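Local coordinates for Iron(III) ABC transporter, periplasmic iron-compound-binding protein (PDB 5GGY) that probably binds ferric siderophores such as desferal in the periplasm and hands them to an ABC transporter for iron uptake, at residues L165-P170 and V220-P225; L175-S180 and G203-R208; N250-V255 and A268-E273; A161-R166 and S192-Q197. All coordinates share one frame; numbering follows the deposited sequence.

Contact 1: residues L165-P170 and V220-P225; sequences LRFANP and VLYFLP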
# COMPACT_ATOMS: atom_id res chain seq x y z
N LEU A 165 -2.73 -20.01 13.12
CA LEU A 165 -2.63 -21.36 12.56
C LEU A 165 -3.96 -21.92 12.08
O LEU A 165 -5.02 -21.38 12.35
CB LEU A 165 -1.99 -22.32 13.59
CG LEU A 165 -2.55 -22.67 14.98
CD1 LEU A 165 -2.72 -21.45 15.87
CD2 LEU A 165 -3.85 -23.48 14.93
N ARG A 166 -3.86 -23.02 11.34
CA ARG A 166 -5.00 -23.87 11.03
C ARG A 166 -4.69 -25.27 11.55
O ARG A 166 -3.53 -25.65 11.68
CB ARG A 166 -5.30 -23.92 9.53
CG ARG A 166 -5.79 -22.61 8.93
CD ARG A 166 -6.16 -22.80 7.47
NE ARG A 166 -6.42 -21.53 6.78
CZ ARG A 166 -7.63 -21.01 6.60
NH1 ARG A 166 -7.76 -19.85 5.97
NH2 ARG A 166 -8.70 -21.65 7.05
N PHE A 167 -5.73 -26.04 11.85
CA PHE A 167 -5.56 -27.41 12.31
C PHE A 167 -5.41 -28.38 11.14
O PHE A 167 -6.28 -28.45 10.28
CB PHE A 167 -6.73 -27.84 13.19
CG PHE A 167 -6.70 -27.27 14.58
CD1 PHE A 167 -5.86 -27.81 15.55
CD2 PHE A 167 -7.50 -26.20 14.92
CE1 PHE A 167 -5.83 -27.28 16.83
CE2 PHE A 167 -7.47 -25.67 16.19
CZ PHE A 167 -6.64 -26.21 17.15
N ALA A 168 -4.31 -29.13 11.12
CA ALA A 168 -4.15 -30.21 10.16
C ALA A 168 -5.03 -31.37 10.59
O ALA A 168 -5.69 -32.02 9.78
CB ALA A 168 -2.70 -30.64 10.07
N ASN A 169 -5.04 -31.59 11.89
CA ASN A 169 -5.89 -32.57 12.54
C ASN A 169 -5.89 -32.23 14.03
O ASN A 169 -5.24 -31.27 14.42
CB ASN A 169 -5.40 -34.00 12.26
CG ASN A 169 -4.01 -34.25 12.76
OD1 ASN A 169 -3.78 -34.37 13.97
ND2 ASN A 169 -3.06 -34.37 11.84
N PRO A 170 -6.64 -32.98 14.85
CA PRO A 170 -6.67 -32.61 16.27
C PRO A 170 -5.32 -32.66 16.99
O PRO A 170 -5.24 -32.14 18.10
CB PRO A 170 -7.63 -33.65 16.86
CG PRO A 170 -8.55 -33.95 15.75
CD PRO A 170 -7.71 -33.94 14.51
N VAL A 220 -3.57 -17.18 20.88
CA VAL A 220 -3.57 -18.15 19.80
C VAL A 220 -4.86 -18.05 18.99
O VAL A 220 -5.96 -18.17 19.53
CB VAL A 220 -3.42 -19.59 20.33
CG1 VAL A 220 -3.75 -20.61 19.25
CG2 VAL A 220 -2.02 -19.80 20.87
N LEU A 221 -4.72 -17.81 17.69
CA LEU A 221 -5.87 -17.70 16.80
C LEU A 221 -5.86 -18.81 15.75
O LEU A 221 -4.84 -19.04 15.10
CB LEU A 221 -5.90 -16.33 16.12
CG LEU A 221 -6.04 -15.10 17.02
CD1 LEU A 221 -5.98 -13.82 16.20
CD2 LEU A 221 -7.34 -15.17 17.80
N TYR A 222 -6.99 -19.49 15.59
CA TYR A 222 -7.09 -20.53 14.56
C TYR A 222 -8.26 -20.26 13.62
O TYR A 222 -9.36 -19.89 14.05
CB TYR A 222 -7.22 -21.92 15.19
CG TYR A 222 -8.44 -22.13 16.06
CD1 TYR A 222 -9.61 -22.67 15.53
CD2 TYR A 222 -8.43 -21.82 17.41
CE1 TYR A 222 -10.73 -22.88 16.31
CE2 TYR A 222 -9.54 -22.02 18.21
CZ TYR A 222 -10.69 -22.55 17.65
OH TYR A 222 -11.80 -22.74 18.44
N PHE A 223 -8.02 -20.45 12.32
CA PHE A 223 -9.00 -20.12 11.29
C PHE A 223 -10.06 -21.20 11.10
O PHE A 223 -9.75 -22.39 11.03
CB PHE A 223 -8.30 -19.85 9.96
CG PHE A 223 -7.44 -18.62 9.95
CD1 PHE A 223 -8.01 -17.36 10.02
CD2 PHE A 223 -6.06 -18.72 9.86
CE1 PHE A 223 -7.22 -16.23 10.01
CE2 PHE A 223 -5.27 -17.60 9.84
CZ PHE A 223 -5.85 -16.35 9.92
N LEU A 224 -11.31 -20.76 11.00
CA LEU A 224 -12.40 -21.64 10.60
C LEU A 224 -12.43 -21.71 9.08
O LEU A 224 -11.92 -20.81 8.41
CB LEU A 224 -13.73 -21.13 11.17
CG LEU A 224 -13.84 -21.12 12.70
CD1 LEU A 224 -15.18 -20.55 13.14
CD2 LEU A 224 -13.64 -22.52 13.26
N PRO A 225 -13.01 -22.78 8.51
CA PRO A 225 -13.67 -23.91 9.17
C PRO A 225 -12.71 -25.01 9.63
O PRO A 225 -11.66 -25.24 9.02
CB PRO A 225 -14.59 -24.45 8.09
CG PRO A 225 -13.85 -24.17 6.83
CD PRO A 225 -13.13 -22.87 7.04
O HOH W 1 -9.33 -24.25 8.50
O HOH W 2 -8.12 -24.81 11.64

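Contact 2: residues L175-S180 and G203-R208; sequences LYTENS and GIVQKR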
# COMPACT_ATOMS: atom_id res chain seq x y z
N LEU A 175 1.34 -23.84 11.44
CA LEU A 175 1.73 -22.50 11.87
C LEU A 175 2.06 -21.62 10.68
O LEU A 175 2.79 -22.03 9.78
CB LEU A 175 2.94 -22.56 12.81
CG LEU A 175 2.73 -23.18 14.19
CD1 LEU A 175 4.02 -23.15 14.99
CD2 LEU A 175 1.62 -22.46 14.93
N TYR A 176 1.52 -20.41 10.67
CA TYR A 176 1.78 -19.48 9.58
C TYR A 176 3.12 -18.77 9.77
O TYR A 176 3.38 -18.19 10.83
CB TYR A 176 0.64 -18.47 9.43
CG TYR A 176 -0.56 -19.10 8.76
CD1 TYR A 176 -0.62 -19.22 7.38
CD2 TYR A 176 -1.61 -19.61 9.51
CE1 TYR A 176 -1.70 -19.81 6.76
CE2 TYR A 176 -2.70 -20.20 8.89
CZ TYR A 176 -2.73 -20.30 7.52
OH TYR A 176 -3.81 -20.89 6.90
N THR A 177 3.95 -18.82 8.74
CA THR A 177 5.34 -18.40 8.84
C THR A 177 5.56 -16.94 8.42
O THR A 177 4.61 -16.21 8.15
CB THR A 177 6.24 -19.30 7.98
OG1 THR A 177 5.97 -19.08 6.59
CG2 THR A 177 5.99 -20.77 8.31
N GLU A 178 6.83 -16.54 8.37
CA GLU A 178 7.21 -15.15 8.14
C GLU A 178 6.75 -14.62 6.78
O GLU A 178 6.41 -13.45 6.65
CB GLU A 178 8.73 -15.00 8.26
CG GLU A 178 9.23 -13.57 8.13
CD GLU A 178 10.74 -13.48 8.15
OE1 GLU A 178 11.27 -12.35 8.17
OE2 GLU A 178 11.41 -14.54 8.14
N ASN A 179 6.74 -15.49 5.78
CA ASN A 179 6.38 -15.09 4.43
C ASN A 179 4.90 -15.29 4.12
O ASN A 179 4.48 -15.16 2.97
CB ASN A 179 7.22 -15.86 3.41
CG ASN A 179 7.01 -17.36 3.50
OD1 ASN A 179 6.65 -17.88 4.55
ND2 ASN A 179 7.22 -18.05 2.38
N SER A 180 4.12 -15.60 5.14
CA SER A 180 2.69 -15.84 4.96
C SER A 180 1.90 -14.53 4.96
O SER A 180 2.43 -13.48 5.32
CB SER A 180 2.16 -16.77 6.05
OG SER A 180 2.24 -16.16 7.33
N GLY A 203 3.46 -20.44 3.12
CA GLY A 203 3.61 -19.72 4.37
C GLY A 203 3.17 -20.54 5.57
O GLY A 203 2.64 -19.99 6.54
N ILE A 204 3.39 -21.85 5.51
CA ILE A 204 2.99 -22.73 6.61
C ILE A 204 4.04 -23.78 6.94
O ILE A 204 4.75 -24.28 6.07
CB ILE A 204 1.66 -23.47 6.29
CG1 ILE A 204 1.75 -24.19 4.96
CG2 ILE A 204 0.49 -22.50 6.30
CD1 ILE A 204 0.60 -25.12 4.68
N VAL A 205 4.14 -24.11 8.22
CA VAL A 205 4.96 -25.24 8.67
C VAL A 205 4.13 -26.09 9.62
O VAL A 205 3.36 -25.58 10.43
CB VAL A 205 6.27 -24.77 9.35
CG1 VAL A 205 5.99 -23.96 10.61
CG2 VAL A 205 7.16 -25.98 9.66
N GLN A 206 4.26 -27.41 9.50
CA GLN A 206 3.43 -28.31 10.28
C GLN A 206 4.08 -28.67 11.61
O GLN A 206 5.25 -29.07 11.66
CB GLN A 206 3.13 -29.59 9.49
CG GLN A 206 2.08 -30.46 10.14
CD GLN A 206 1.64 -31.61 9.26
OE1 GLN A 206 2.04 -31.71 8.10
NE2 GLN A 206 0.82 -32.50 9.81
N LYS A 207 3.32 -28.51 12.69
CA LYS A 207 3.81 -28.79 14.03
C LYS A 207 2.87 -29.72 14.79
O LYS A 207 1.67 -29.75 14.54
CB LYS A 207 3.97 -27.49 14.82
CG LYS A 207 5.05 -26.56 14.29
CD LYS A 207 6.42 -27.20 14.37
CE LYS A 207 7.51 -26.23 13.94
NZ LYS A 207 8.85 -26.89 13.95
N ARG A 208 3.44 -30.48 15.73
CA ARG A 208 2.64 -31.23 16.69
C ARG A 208 1.88 -30.23 17.55
O ARG A 208 2.38 -29.14 17.82
CB ARG A 208 3.52 -32.12 17.56
CG ARG A 208 4.44 -33.06 16.79
CD ARG A 208 5.32 -33.86 17.74
NE ARG A 208 6.08 -32.99 18.64
CZ ARG A 208 7.32 -32.57 18.42
NH1 ARG A 208 7.97 -32.96 17.32
NH2 ARG A 208 7.92 -31.78 19.29

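Contact 3: residues N250-V255 and A268-E273; sequences NSVRPV and AEAITE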
# COMPACT_ATOMS: atom_id res chain seq x y z
N ASN A 250 -8.91 -17.95 20.56
CA ASN A 250 -10.19 -17.75 19.90
C ASN A 250 -10.19 -18.24 18.46
O ASN A 250 -9.14 -18.33 17.82
CB ASN A 250 -10.58 -16.27 19.95
CG ASN A 250 -12.04 -16.04 19.66
OD1 ASN A 250 -12.83 -16.99 19.60
ND2 ASN A 250 -12.42 -14.78 19.47
N SER A 251 -11.37 -18.56 17.95
CA SER A 251 -11.52 -18.98 16.56
C SER A 251 -11.71 -17.76 15.66
O SER A 251 -12.29 -16.76 16.08
CB SER A 251 -12.70 -19.94 16.41
OG SER A 251 -13.93 -19.30 16.71
N VAL A 252 -11.21 -17.86 14.43
CA VAL A 252 -11.37 -16.77 13.47
C VAL A 252 -12.28 -17.20 12.33
O VAL A 252 -12.08 -18.26 11.74
CB VAL A 252 -10.01 -16.32 12.91
CG1 VAL A 252 -10.19 -15.12 11.99
CG2 VAL A 252 -9.04 -15.99 14.03
N ARG A 253 -13.28 -16.38 12.04
CA ARG A 253 -14.25 -16.67 10.98
C ARG A 253 -13.54 -16.87 9.64
O ARG A 253 -12.51 -16.25 9.40
CB ARG A 253 -15.30 -15.56 10.89
CG ARG A 253 -14.75 -14.18 10.58
CD ARG A 253 -15.88 -13.16 10.48
NE ARG A 253 -15.39 -11.80 10.30
CZ ARG A 253 -15.15 -11.24 9.12
NH1 ARG A 253 -15.37 -11.93 8.00
NH2 ARG A 253 -14.70 -10.00 9.05
N PRO A 254 -14.10 -17.74 8.78
CA PRO A 254 -13.46 -18.17 7.53
C PRO A 254 -12.90 -17.04 6.66
O PRO A 254 -13.64 -16.26 6.07
CB PRO A 254 -14.61 -18.88 6.79
CG PRO A 254 -15.45 -19.43 7.88
CD PRO A 254 -15.39 -18.42 9.00
N VAL A 255 -11.57 -16.96 6.62
CA VAL A 255 -10.87 -16.08 5.69
C VAL A 255 -9.72 -16.84 5.06
O VAL A 255 -8.86 -17.37 5.76
CB VAL A 255 -10.32 -14.81 6.38
CG1 VAL A 255 -9.55 -13.98 5.38
CG2 VAL A 255 -11.45 -14.00 6.99
N ALA A 268 -7.34 -9.11 8.35
CA ALA A 268 -7.09 -8.09 9.37
C ALA A 268 -8.33 -7.80 10.21
O ALA A 268 -8.23 -7.65 11.42
CB ALA A 268 -6.59 -6.82 8.71
N GLU A 269 -9.48 -7.73 9.56
CA GLU A 269 -10.74 -7.45 10.24
C GLU A 269 -11.21 -8.64 11.08
O GLU A 269 -11.69 -8.47 12.20
CB GLU A 269 -11.82 -7.06 9.23
CG GLU A 269 -11.53 -5.76 8.49
CD GLU A 269 -12.65 -5.35 7.55
OE1 GLU A 269 -13.28 -6.25 6.96
OE2 GLU A 269 -12.89 -4.14 7.40
N ALA A 270 -11.07 -9.84 10.53
CA ALA A 270 -11.50 -11.05 11.21
C ALA A 270 -10.60 -11.35 12.40
O ALA A 270 -11.08 -11.74 13.47
CB ALA A 270 -11.51 -12.22 10.24
N ILE A 271 -9.30 -11.17 12.21
CA ILE A 271 -8.33 -11.37 13.28
C ILE A 271 -8.55 -10.35 14.40
O ILE A 271 -8.55 -10.71 15.57
CB ILE A 271 -6.89 -11.27 12.75
CG1 ILE A 271 -6.52 -12.54 11.98
CG2 ILE A 271 -5.90 -11.02 13.88
CD1 ILE A 271 -5.15 -12.50 11.33
N THR A 272 -8.74 -9.08 14.02
CA THR A 272 -9.03 -8.02 14.98
C THR A 272 -10.28 -8.35 15.79
O THR A 272 -10.28 -8.26 17.01
CB THR A 272 -9.21 -6.66 14.29
OG1 THR A 272 -7.98 -6.26 13.69
CG2 THR A 272 -9.66 -5.61 15.29
N GLU A 273 -11.33 -8.74 15.08
CA GLU A 273 -12.60 -9.12 15.69
C GLU A 273 -12.44 -10.24 16.72
O GLU A 273 -12.96 -10.15 17.83
CB GLU A 273 -13.59 -9.54 14.61
CG GLU A 273 -14.79 -10.31 15.11
CD GLU A 273 -15.65 -10.82 13.98
OE1 GLU A 273 -15.59 -10.23 12.88
OE2 GLU A 273 -16.39 -11.81 14.18
O HOH W 3 -13.13 -13.42 13.38

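Contact 4: residues A161-R166 and S192-Q197; sequences AVVTLR and SSALPQ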
# COMPACT_ATOMS: atom_id res chain seq x y z
N ALA A 161 1.52 -10.53 21.77
CA ALA A 161 2.10 -11.42 20.77
C ALA A 161 1.06 -12.44 20.31
O ALA A 161 0.36 -13.03 21.12
CB ALA A 161 3.33 -12.13 21.33
N VAL A 162 0.96 -12.62 18.99
CA VAL A 162 -0.06 -13.49 18.42
C VAL A 162 0.55 -14.55 17.50
O VAL A 162 1.43 -14.25 16.69
CB VAL A 162 -1.10 -12.68 17.61
CG1 VAL A 162 -2.14 -13.60 16.98
CG2 VAL A 162 -1.78 -11.65 18.50
N VAL A 163 0.08 -15.78 17.63
CA VAL A 163 0.43 -16.83 16.68
C VAL A 163 -0.84 -17.28 15.96
O VAL A 163 -1.90 -17.45 16.57
CB VAL A 163 1.12 -18.03 17.37
CG1 VAL A 163 0.26 -18.60 18.48
CG2 VAL A 163 1.48 -19.10 16.35
N THR A 164 -0.74 -17.45 14.65
CA THR A 164 -1.87 -17.85 13.82
C THR A 164 -1.66 -19.24 13.22
O THR A 164 -0.54 -19.59 12.84
CB THR A 164 -2.12 -16.85 12.69
OG1 THR A 164 -2.89 -17.48 11.66
CG2 THR A 164 -0.80 -16.37 12.11
N LEU A 165 -2.73 -20.01 13.12
CA LEU A 165 -2.63 -21.36 12.56
C LEU A 165 -3.96 -21.92 12.08
O LEU A 165 -5.02 -21.38 12.35
CB LEU A 165 -1.99 -22.32 13.59
CG LEU A 165 -2.55 -22.67 14.98
CD1 LEU A 165 -2.72 -21.45 15.87
CD2 LEU A 165 -3.85 -23.48 14.93
N ARG A 166 -3.86 -23.02 11.34
CA ARG A 166 -5.00 -23.87 11.03
C ARG A 166 -4.69 -25.27 11.55
O ARG A 166 -3.53 -25.65 11.68
CB ARG A 166 -5.30 -23.92 9.53
CG ARG A 166 -5.79 -22.61 8.93
CD ARG A 166 -6.16 -22.80 7.47
NE ARG A 166 -6.42 -21.53 6.78
CZ ARG A 166 -7.63 -21.01 6.60
NH1 ARG A 166 -7.76 -19.85 5.97
NH2 ARG A 166 -8.70 -21.65 7.05
N SER A 192 2.85 -8.54 17.34
CA SER A 192 4.10 -9.29 17.24
C SER A 192 3.81 -10.79 17.20
O SER A 192 2.70 -11.23 17.50
CB SER A 192 5.03 -8.95 18.40
OG SER A 192 4.34 -8.98 19.64
N SER A 193 4.82 -11.57 16.82
CA SER A 193 4.66 -13.02 16.68
C SER A 193 5.00 -13.75 17.98
O SER A 193 6.06 -13.52 18.56
CB SER A 193 5.52 -13.54 15.54
OG SER A 193 5.30 -12.81 14.35
N ALA A 194 4.11 -14.63 18.41
CA ALA A 194 4.33 -15.40 19.63
C ALA A 194 5.25 -16.58 19.36
O ALA A 194 6.01 -17.00 20.23
CB ALA A 194 3.01 -15.88 20.21
N LEU A 195 5.17 -17.11 18.14
CA LEU A 195 5.97 -18.27 17.75
C LEU A 195 6.45 -18.12 16.31
O LEU A 195 5.94 -18.80 15.42
CB LEU A 195 5.17 -19.56 17.92
CG LEU A 195 5.94 -20.82 18.30
CD1 LEU A 195 6.70 -20.61 19.61
CD2 LEU A 195 4.99 -22.00 18.42
N PRO A 196 7.43 -17.23 16.09
CA PRO A 196 7.93 -16.89 14.75
C PRO A 196 8.51 -18.09 14.01
O PRO A 196 9.17 -18.93 14.61
CB PRO A 196 9.02 -15.85 15.03
CG PRO A 196 9.44 -16.11 16.43
CD PRO A 196 8.20 -16.55 17.15
N GLN A 197 8.25 -18.16 12.70
CA GLN A 197 8.66 -19.31 11.90
C GLN A 197 9.38 -18.88 10.62
O GLN A 197 9.03 -17.87 10.01
CB GLN A 197 7.44 -20.16 11.54
CG GLN A 197 6.71 -20.74 12.75
CD GLN A 197 7.52 -21.80 13.47
OE1 GLN A 197 8.32 -22.51 12.87
NE2 GLN A 197 7.31 -21.91 14.78

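Contact 1: residues L165-P170 and V220-P225
Two backbone hydrogen bonds join Leu165 to the strand 220-223, and they set the parallel pairing of Leu165 with Tyr222. Leu165 N donates to Leu221 O at 3.1 Å, and Leu165 O in turn accepts from Phe223 N, so one residue is gripped on both its polar backbone atoms. The same carbonyl oxygen also receives a CA-H...O contact from Tyr222.

Apolar contacts cover the face that carries Leu165 and Tyr222. With CG of Leu165 wedged between its own N and C (chi1 61°), the two methyl groups divide the neighbouring strand: CD1 meets Val220 CG1 at 3.6 Å, and CD2 lies against Tyr222 CB at 3.7 Å. Beyond them the rings of Phe167 and Tyr222 form an edge-to-face pair, their planes 66° apart, in which Phe167 CE2 sits over the Tyr222 ring, off its centre. A stacked ring from Phe226 backs Phe167, while the Tyr222 hydroxyl is bonded to Glu229.

Arg166 combines packing with hydrogen bonds. Its guanidinium lays one face over Phe223 CB, which is 3.4 Å from Arg166 NH2. That same nitrogen gives a hydrogen bond to a water that donates to both Phe223 O and Pro225 O. A second water accepts from Phe167 N and donates to Phe223 O, its oxygen 3.0 Å from Phe223 O. The remaining guanidinium nitrogens are held by Tyr176 and Ser257.

Bonded on its far side to strand 249-252, strand 219-223 makes this a parallel, buried join inside the mixed sheet of one lobe of a periplasmic binding protein.

Contact 2: residues L175-S180 and G203-R208
Tyr176 and Ile204 meet because each turns its reaching group away from its own carbonyl carbon: CG of Tyr176 (chi1 -77°) and CG2 of Ile204 both stand beside the backbone N. The two side chains then run side by side in the same direction, with Ile204 CG2 3.5 Å from Tyr176 CE1. Leu175, on the other face of the sheet, reaches Lys207, whose CG is placed for the contact by chi1 (-66°, anti to the carbonyl carbon); Leu175 CD1 touches Lys207 CG at 3.6 Å, and the rest of the lysine leads away. Leu175 CB also faces Val205 CG1, and the methyl of Thr177 packs against that same valine branch.

Backbone bonds fix the antiparallel register. Leu175 and Val205 form the hydrogen-bonded pair, exchanging N-H...O bonds both of 2.9 Å, and Tyr176 opposite Ile204 is the non-hydrogen-bonded pair that follows. Next, Thr177 N donates to Gly203 O at 2.8 Å, coming in from well above the carbonyl plane.

Here the first strand ends in a type I turn from Thr177 to Ser180, the N-cap of helix 181-188. Gly203, with positive phi, lies close against it, Ser180 CB 3.3 Å from Gly203 O.

The phenol oxygen of Tyr176 is bonded to Arg166. The chemistry thus separates into an antiparallel strand pair, hydrogen-bonded along the backbone and lined by apolar side chains, and a polar turn: Ser180 N and OG close it on Thr177 O, while Asn179 ND2 ties it to the carbonyls of Lys200 and Asp110.

Contact 3: residues N250-V255 and A268-E273
Ala270 CB is the point on which three side chains of 250-255 converge. Val252 CG1 touches it at 3.6 Å, Val255 CG2 comes within 3.7 Å, and Arg253 lays its CG methylene alongside at 3.8 Å before carrying one guanidinium face over the same methyl.

Farther along, Arg253 NE donates to Glu273 OE1 at 3.0 Å in a salt bridge with a fairly straight N-H...O angle of 159°. The carboxylate oxygen lies near the guanidinium plane, yet the nitrogen meets it from above the carboxylate plane, so the two flat groups are not coplanar. CG of Arg253 stands between its own N and C (chi1 60°) and the chain runs extended to NE, which lets the arginine reach along the helix surface from Ala270 to Glu273.

A helix packed on the end of a parallel strand is the arrangement here: 262-276 covers strand 249-252, a strand bonded to 219-223 in the mixed sheet of this binding-protein lobe.

A water completes the polar link, accepting from Arg253 N and donating to Ala270 O at 2.7 Å. Outside the pair, Glu269, which lies close to Arg253 without forming a salt bridge to it, is paired with Arg143 on helix 130-154. Ser274 ties down the strand through two bonds, its OG to Ser251 O and its O to Asn250 ND2.

Contact 4: residues A161-R166 and S192-Q197
Ala161 CB lies over the start of 192-197, 3.7 Å from Ser192 OG and 3.9 Å from Ala194 CB. The serine oxygen is brought over Ala161 by its first torsion (chi1 47°), which leaves OG between the backbone N and the carbonyl carbon and 3.5 Å from Ala161 CA. Ala194 is shared, because its methyl also faces Val163 CB at 4.0 Å, so the one small side chain fills the space beside two residues two apart on the longer strand. Val163 CG2, anti to the backbone N, then continues the row by lying beside Leu195 CB, the two side chains pointing the same way.

Underneath, the backbones pair in parallel, Ala161 with Ser192 and Val162 with Ser193. Reached from helix 181-188, strand 192-193 pairs in the mixed sheet with 161-167 alone and so lies at its margin within this chain, whereas the inner strand 161-167 is also bonded to 219-223. Val162 N donates to Ser192 O at 2.7 Å with an almost linear angle of 174°, while the return bond from Ala194 N to Val162 O is weak at 3.2 Å. CA-H...O contacts from Ala161 to Ser192 O and from Ser193 to Val162 O accompany them. Only the beginning of strand 161-167 is engaged, since the partner is a two-residue strand that then leaves the sheet as a loop.

The helix stays close: Ser193 OG is hydrogen-bonded to Gln183, and Val162, directed away from 192-197, packs on Leu186. Ala194 meanwhile touches Val215 and Gln217 in the chain leading to strand 219-223.

Of the segments in contact, strand 161-167 comes first along the chain from the N terminus and serves both contact 4 and contact 1. Contact 4 closes a loop to 192-197, and contact 1 closes the longer one to 220-225. Contact 2, joining 175-180 to 203-208, is nested inside the loop of contact 1 but crosses contact 4, its segments alternating with those of the latter. Contact 3 follows in series, closing a short loop between 250-255 and helix 262-276. All six strands of the mixed sheet take part, with strand 219-223 passing the connection on to 249-252 and so to the helix. Glu178 bonds to Gln197 between contacts 2 and 4.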